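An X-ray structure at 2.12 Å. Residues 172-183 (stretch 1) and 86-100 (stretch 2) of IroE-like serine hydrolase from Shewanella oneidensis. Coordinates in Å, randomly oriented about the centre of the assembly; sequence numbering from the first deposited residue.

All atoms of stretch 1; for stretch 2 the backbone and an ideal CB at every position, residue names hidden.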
# COMPACT_ATOMS: atom_id res chain seq x y z
N LEU A 172 -21.53 5.52 8.16
CA LEU A 172 -22.39 6.47 8.85
C LEU A 172 -23.87 6.27 8.49
O LEU A 172 -24.75 6.76 9.19
CB LEU A 172 -21.97 7.94 8.54
CG LEU A 172 -20.60 8.42 9.06
CD1 LEU A 172 -20.27 9.90 8.63
CD2 LEU A 172 -20.58 8.34 10.57
N TRP A 173 -24.13 5.60 7.37
CA TRP A 173 -25.51 5.27 7.00
C TRP A 173 -26.20 4.37 8.05
O TRP A 173 -27.45 4.35 8.17
CB TRP A 173 -25.55 4.62 5.62
CG TRP A 173 -24.79 3.34 5.55
CD1 TRP A 173 -23.52 3.18 5.12
CD2 TRP A 173 -25.25 2.04 5.98
NE1 TRP A 173 -23.16 1.86 5.21
CE2 TRP A 173 -24.19 1.14 5.76
CE3 TRP A 173 -26.44 1.56 6.53
CZ2 TRP A 173 -24.28 -0.21 6.05
CZ3 TRP A 173 -26.53 0.22 6.85
CH2 TRP A 173 -25.45 -0.66 6.59
N PHE A 174 -25.40 3.67 8.86
CA PHE A 174 -25.99 2.76 9.81
C PHE A 174 -26.85 3.53 10.80
O PHE A 174 -26.40 4.50 11.42
CB PHE A 174 -24.97 1.89 10.51
CG PHE A 174 -25.60 0.96 11.50
CD1 PHE A 174 -26.19 -0.20 11.08
CD2 PHE A 174 -25.70 1.31 12.82
CE1 PHE A 174 -26.83 -1.03 11.96
CE2 PHE A 174 -26.32 0.48 13.72
CZ PHE A 174 -26.87 -0.70 13.30
N ASP A 175 -28.11 3.10 10.92
CA ASP A 175 -29.08 3.70 11.82
C ASP A 175 -29.13 5.21 11.66
O ASP A 175 -29.26 5.94 12.65
CB ASP A 175 -28.80 3.28 13.27
CG ASP A 175 -29.88 3.74 14.25
OD1 ASP A 175 -31.02 4.00 13.82
OD2 ASP A 175 -29.63 3.82 15.47
N SER A 176 -29.03 5.66 10.41
CA SER A 176 -29.19 7.07 10.04
C SER A 176 -30.68 7.39 9.84
O SER A 176 -31.42 6.57 9.25
CB SER A 176 -28.45 7.43 8.76
OG SER A 176 -28.80 6.56 7.68
N PRO A 177 -31.10 8.62 10.22
CA PRO A 177 -30.28 9.73 10.73
C PRO A 177 -29.92 9.73 12.23
O PRO A 177 -29.13 10.57 12.65
CB PRO A 177 -31.18 10.95 10.44
CG PRO A 177 -32.55 10.44 10.59
CD PRO A 177 -32.53 8.99 10.15
N HIS A 178 -30.52 8.83 13.00
CA HIS A 178 -30.34 8.76 14.44
C HIS A 178 -28.91 8.74 14.95
O HIS A 178 -28.56 9.59 15.79
CB HIS A 178 -31.10 7.55 15.01
CG HIS A 178 -30.95 7.38 16.49
ND1 HIS A 178 -31.67 8.13 17.41
CD2 HIS A 178 -30.20 6.53 17.22
CE1 HIS A 178 -31.34 7.75 18.64
NE2 HIS A 178 -30.44 6.78 18.55
N TYR A 179 -28.08 7.78 14.53
CA TYR A 179 -26.73 7.75 15.08
C TYR A 179 -25.93 8.98 14.68
O TYR A 179 -25.26 9.60 15.49
CB TYR A 179 -25.96 6.43 14.79
CG TYR A 179 -24.57 6.50 15.38
CD1 TYR A 179 -24.39 6.61 16.75
CD2 TYR A 179 -23.42 6.53 14.55
CE1 TYR A 179 -23.17 6.73 17.29
CE2 TYR A 179 -22.17 6.62 15.10
CZ TYR A 179 -22.05 6.73 16.47
OH TYR A 179 -20.82 6.85 17.05
N LEU A 180 -26.01 9.34 13.42
CA LEU A 180 -25.29 10.47 12.89
C LEU A 180 -25.61 11.75 13.68
O LEU A 180 -24.72 12.54 13.90
CB LEU A 180 -25.65 10.62 11.41
CG LEU A 180 -25.03 11.79 10.65
CD1 LEU A 180 -23.49 11.70 10.67
CD2 LEU A 180 -25.58 11.80 9.22
N THR A 181 -26.87 11.95 14.09
CA THR A 181 -27.26 13.12 14.88
C THR A 181 -26.54 13.10 16.21
O THR A 181 -26.12 14.15 16.68
CB THR A 181 -28.79 13.16 15.15
OG1 THR A 181 -29.49 13.29 13.92
CG2 THR A 181 -29.15 14.32 16.03
N LEU A 182 -26.43 11.92 16.83
CA LEU A 182 -25.69 11.79 18.10
C LEU A 182 -24.24 12.23 17.93
O LEU A 182 -23.69 12.89 18.81
CB LEU A 182 -25.72 10.36 18.62
CG LEU A 182 -26.95 9.97 19.43
CD1 LEU A 182 -28.21 10.65 18.95
CD2 LEU A 182 -27.07 8.45 19.46
N LEU A 183 -23.65 11.87 16.80
CA LEU A 183 -22.26 12.28 16.50
C LEU A 183 -22.13 13.78 16.32
O LEU A 183 -21.20 14.39 16.86
CB LEU A 183 -21.72 11.61 15.24
CG LEU A 183 -20.93 10.34 15.30
CD1 LEU A 183 -20.38 10.12 13.89
CD2 LEU A 183 -19.80 10.46 16.30
N UNK A 86 -19.53 -9.32 14.46
CA UNK A 86 -19.24 -7.99 13.93
C UNK A 86 -20.42 -7.01 13.99
O UNK A 86 -20.25 -5.84 14.32
CB UNK A 86 -18.77 -8.12 12.48
N UNK A 87 -21.62 -7.45 13.65
CA UNK A 87 -22.75 -6.53 13.71
C UNK A 87 -23.06 -6.15 15.15
O UNK A 87 -23.58 -5.09 15.40
CB UNK A 87 -23.98 -7.15 13.05
N UNK A 88 -22.70 -7.00 16.09
CA UNK A 88 -22.98 -6.73 17.48
C UNK A 88 -21.99 -5.74 18.02
O UNK A 88 -22.38 -4.76 18.63
CB UNK A 88 -22.96 -8.02 18.31
N UNK A 89 -20.70 -5.97 17.74
CA UNK A 89 -19.61 -5.19 18.33
C UNK A 89 -19.26 -3.90 17.63
O UNK A 89 -18.68 -3.04 18.25
CB UNK A 89 -18.35 -6.06 18.39
N UNK A 90 -19.60 -3.76 16.36
CA UNK A 90 -19.19 -2.59 15.59
C UNK A 90 -20.28 -1.55 15.44
O UNK A 90 -20.03 -0.52 14.82
CB UNK A 90 -18.72 -3.03 14.20
N UNK A 91 -21.47 -1.82 15.99
CA UNK A 91 -22.62 -0.91 15.91
C UNK A 91 -22.89 -0.24 17.25
O UNK A 91 -23.00 -0.89 18.26
CB UNK A 91 -23.87 -1.66 15.45
N UNK A 92 -22.93 1.10 17.26
CA UNK A 92 -23.14 1.85 18.49
C UNK A 92 -24.59 1.91 18.95
O UNK A 92 -24.84 2.08 20.16
CB UNK A 92 -22.62 3.28 18.31
N UNK A 93 -25.52 1.80 18.00
CA UNK A 93 -26.93 1.81 18.28
C UNK A 93 -27.59 0.57 17.67
O UNK A 93 -27.07 -0.04 16.74
CB UNK A 93 -27.57 3.09 17.75
N UNK A 94 -28.75 0.23 18.23
CA UNK A 94 -29.55 -0.89 17.81
C UNK A 94 -30.66 -0.46 16.84
O UNK A 94 -31.39 0.47 17.10
CB UNK A 94 -30.15 -1.59 19.03
N UNK A 95 -30.76 -1.19 15.74
CA UNK A 95 -31.85 -1.06 14.77
C UNK A 95 -31.90 -2.37 13.99
O UNK A 95 -30.88 -3.05 13.84
CB UNK A 95 -31.65 0.14 13.84
N UNK A 96 -33.10 -2.72 13.53
CA UNK A 96 -33.34 -3.91 12.72
C UNK A 96 -33.49 -3.55 11.24
O UNK A 96 -33.73 -4.44 10.43
CB UNK A 96 -34.59 -4.64 13.21
N UNK A 97 -33.33 -2.27 10.88
CA UNK A 97 -33.58 -1.84 9.52
C UNK A 97 -32.43 -1.08 8.86
O UNK A 97 -31.57 -0.53 9.53
CB UNK A 97 -34.83 -0.96 9.50
N UNK A 98 -32.44 -1.10 7.52
CA UNK A 98 -31.51 -0.34 6.70
C UNK A 98 -32.11 1.09 6.62
O UNK A 98 -33.24 1.28 7.02
CB UNK A 98 -31.32 -0.97 5.32
N UNK A 99 -31.35 2.08 6.12
CA UNK A 99 -31.84 3.47 6.01
C UNK A 99 -33.13 3.62 5.22
O UNK A 99 -33.89 4.59 5.42
CB UNK A 99 -30.77 4.34 5.36
N UNK A 100 -33.37 2.67 4.32
CA UNK A 100 -34.57 2.64 3.49
C UNK A 100 -35.81 2.29 4.28
O UNK A 100 -36.91 2.55 3.79
CB UNK A 100 -34.39 1.64 2.35

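Position 86 opens a helical turn, and its ideal CB has nothing of stretch 1 within 5.5 Å. Many residues would suit it. It is Arg-86.

Position 87 is also helical. Its CA-to-CB bond points sideways, and only a long side chain could approach the ring of Phe-174. A flexible apolar residue would suit. It is Met-87, modelled as selenomethionine, and its CE lies 3.9 Å from Phe-174 CE1.

Positions 88 and 89 are out of reach of stretch 1, so the contact sets no preference. They are Arg-88 and Asp-89, which pair in a salt bridge, Arg-88 NE to Asp-89 OD1 at 2.8 Å. Position 90 is equally remote and equally open. It is Tyr-90, whose amide N hydrogen-bonds back to Arg-86 O at 3.0 Å.

At position 91 the chain is extended. The ideal CB is 3.7 Å from Phe-174 CE2, so a small or branched side chain with a methyl to lay on the ring would fit. It is Thr-91. Its CG2 sits over one face of Phe-174, 3.7 Å from the ring centroid, a CH-pi contact. Its OG1 donates a very short hydrogen bond to Met-87 O, 2.5 Å.

Position 92 points toward stretch 1, with its ideal CB 3.6 Å from Tyr-179 CE1. A compact apolar group is favoured, and phi of -79° permits proline. It is Pro-92. Its CG lies over the Tyr-179 ring face, 3.4 Å from the centroid.

Position 93 also points toward stretch 1. Its ideal CB is only 3.2 Å from Asp-175 OD2, a tight approach that calls for a small side chain with a donor. Serine or threonine would serve, and the nearby His-178 ring leaves a use for a methyl. It is Thr-93. OG1 donates to Asp-175 OD2 at 2.5 Å, the one direct hydrogen bond between the stretches. CG2 reaches the edge of the His-178 ring, 4.1 Å from CD2, and lies 4.2 Å from Leu-182 CD2.

Position 94 points away, so choice is wide. It is His-94.

Position 95 points toward Asp-175 and Phe-174. A small residue with both polar and apolar parts would suit. It is Thr-95. CG2 packs 3.7 Å from Phe-174 CZ, while OG1 shares a water with Asp-175 OD1, each 2.8 Å from it.

Position 96 points away, so almost any residue would do. It is Leu-96, without contact. Position 97 points sideways, its CB beyond reach, so stretch 1 sets no preference. It is Val-97, whose O is bridged by a water to Asp-175 N.

At position 98 CA-to-CB points away, yet a long apolar chain could turn back to the Trp-173 ring. It is Leu-98, with CD2 4.0 Å from Trp-173 CZ3.

Position 99 has phi of -56° and an ideal CB 3.8 Å from Ser-176 OG. Proline or another compact residue would fit. It is Pro-99. CG lies 3.4 Å from Trp-173 O, and CD 3.6 Å from Trp-173 CE3.

Position 100 is out of reach, so the choice is open. It is Ser-100.

Stretch 2, residues 86-100: RMRDYTPTHTLVLPS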
# COMPACT_ATOMS: atom_id res chain seq x y z
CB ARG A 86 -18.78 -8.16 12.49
CG ARG A 86 -18.42 -6.88 11.76
CD ARG A 86 -17.62 -7.19 10.51
NE ARG A 86 -16.87 -6.00 10.12
CZ ARG A 86 -17.27 -5.14 9.19
NH1 ARG A 86 -18.40 -5.35 8.50
NH2 ARG A 86 -16.52 -4.06 8.92
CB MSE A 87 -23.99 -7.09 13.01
CG MSE A 87 -23.93 -7.05 11.46
SE MSE A 87 -23.67 -5.23 10.74
CE MSE A 87 -25.32 -4.57 11.44
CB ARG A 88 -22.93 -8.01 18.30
CG ARG A 88 -23.32 -7.90 19.77
CD ARG A 88 -22.82 -9.13 20.52
NE ARG A 88 -21.36 -9.19 20.49
CZ ARG A 88 -20.62 -10.21 20.91
NH1 ARG A 88 -21.19 -11.32 21.40
NH2 ARG A 88 -19.30 -10.15 20.83
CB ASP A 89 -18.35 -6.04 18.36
CG ASP A 89 -18.49 -7.28 19.22
OD1 ASP A 89 -19.30 -7.28 20.17
OD2 ASP A 89 -17.77 -8.27 18.94
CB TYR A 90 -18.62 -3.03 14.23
CG TYR A 90 -17.20 -3.57 14.27
CD1 TYR A 90 -16.66 -4.08 15.44
CD2 TYR A 90 -16.44 -3.65 13.12
CE1 TYR A 90 -15.39 -4.58 15.48
CE2 TYR A 90 -15.13 -4.19 13.15
CZ TYR A 90 -14.63 -4.66 14.33
OH TYR A 90 -13.36 -5.23 14.41
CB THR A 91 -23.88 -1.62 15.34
OG1 THR A 91 -24.21 -2.78 16.11
CG2 THR A 91 -23.61 -2.04 13.86
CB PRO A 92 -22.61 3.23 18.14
CG PRO A 92 -22.80 3.36 16.64
CD PRO A 92 -22.73 1.98 16.09
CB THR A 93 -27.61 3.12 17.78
OG1 THR A 93 -27.36 3.31 16.37
CG2 THR A 93 -27.05 4.32 18.53
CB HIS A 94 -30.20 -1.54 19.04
CG HIS A 94 -31.15 -2.65 18.70
ND1 HIS A 94 -30.72 -3.87 18.21
CD2 HIS A 94 -32.50 -2.72 18.76
CE1 HIS A 94 -31.77 -4.64 17.98
NE2 HIS A 94 -32.87 -3.96 18.27
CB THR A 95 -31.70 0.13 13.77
OG1 THR A 95 -32.87 0.21 12.93
CG2 THR A 95 -30.48 -0.06 12.89
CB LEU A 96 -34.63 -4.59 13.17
CG LEU A 96 -34.67 -5.10 14.62
CD1 LEU A 96 -36.08 -5.50 15.04
CD2 LEU A 96 -33.64 -6.23 14.82
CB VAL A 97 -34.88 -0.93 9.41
CG1 VAL A 97 -36.18 -1.69 9.77
CG2 VAL A 97 -34.75 0.36 10.25
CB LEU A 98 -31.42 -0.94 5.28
CG LEU A 98 -30.76 -2.32 5.13
CD1 LEU A 98 -31.31 -3.09 3.95
CD2 LEU A 98 -29.22 -2.17 5.05
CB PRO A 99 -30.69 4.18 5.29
CG PRO A 99 -29.49 3.40 5.63
CD PRO A 99 -29.95 1.97 5.66
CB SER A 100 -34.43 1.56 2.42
OG SER A 100 -34.11 0.33 3.03
O HOH W 1 -32.48 2.72 11.79
O HOH W 2 -29.97 1.55 9.16
O HOH W 3 -33.42 6.43 7.37
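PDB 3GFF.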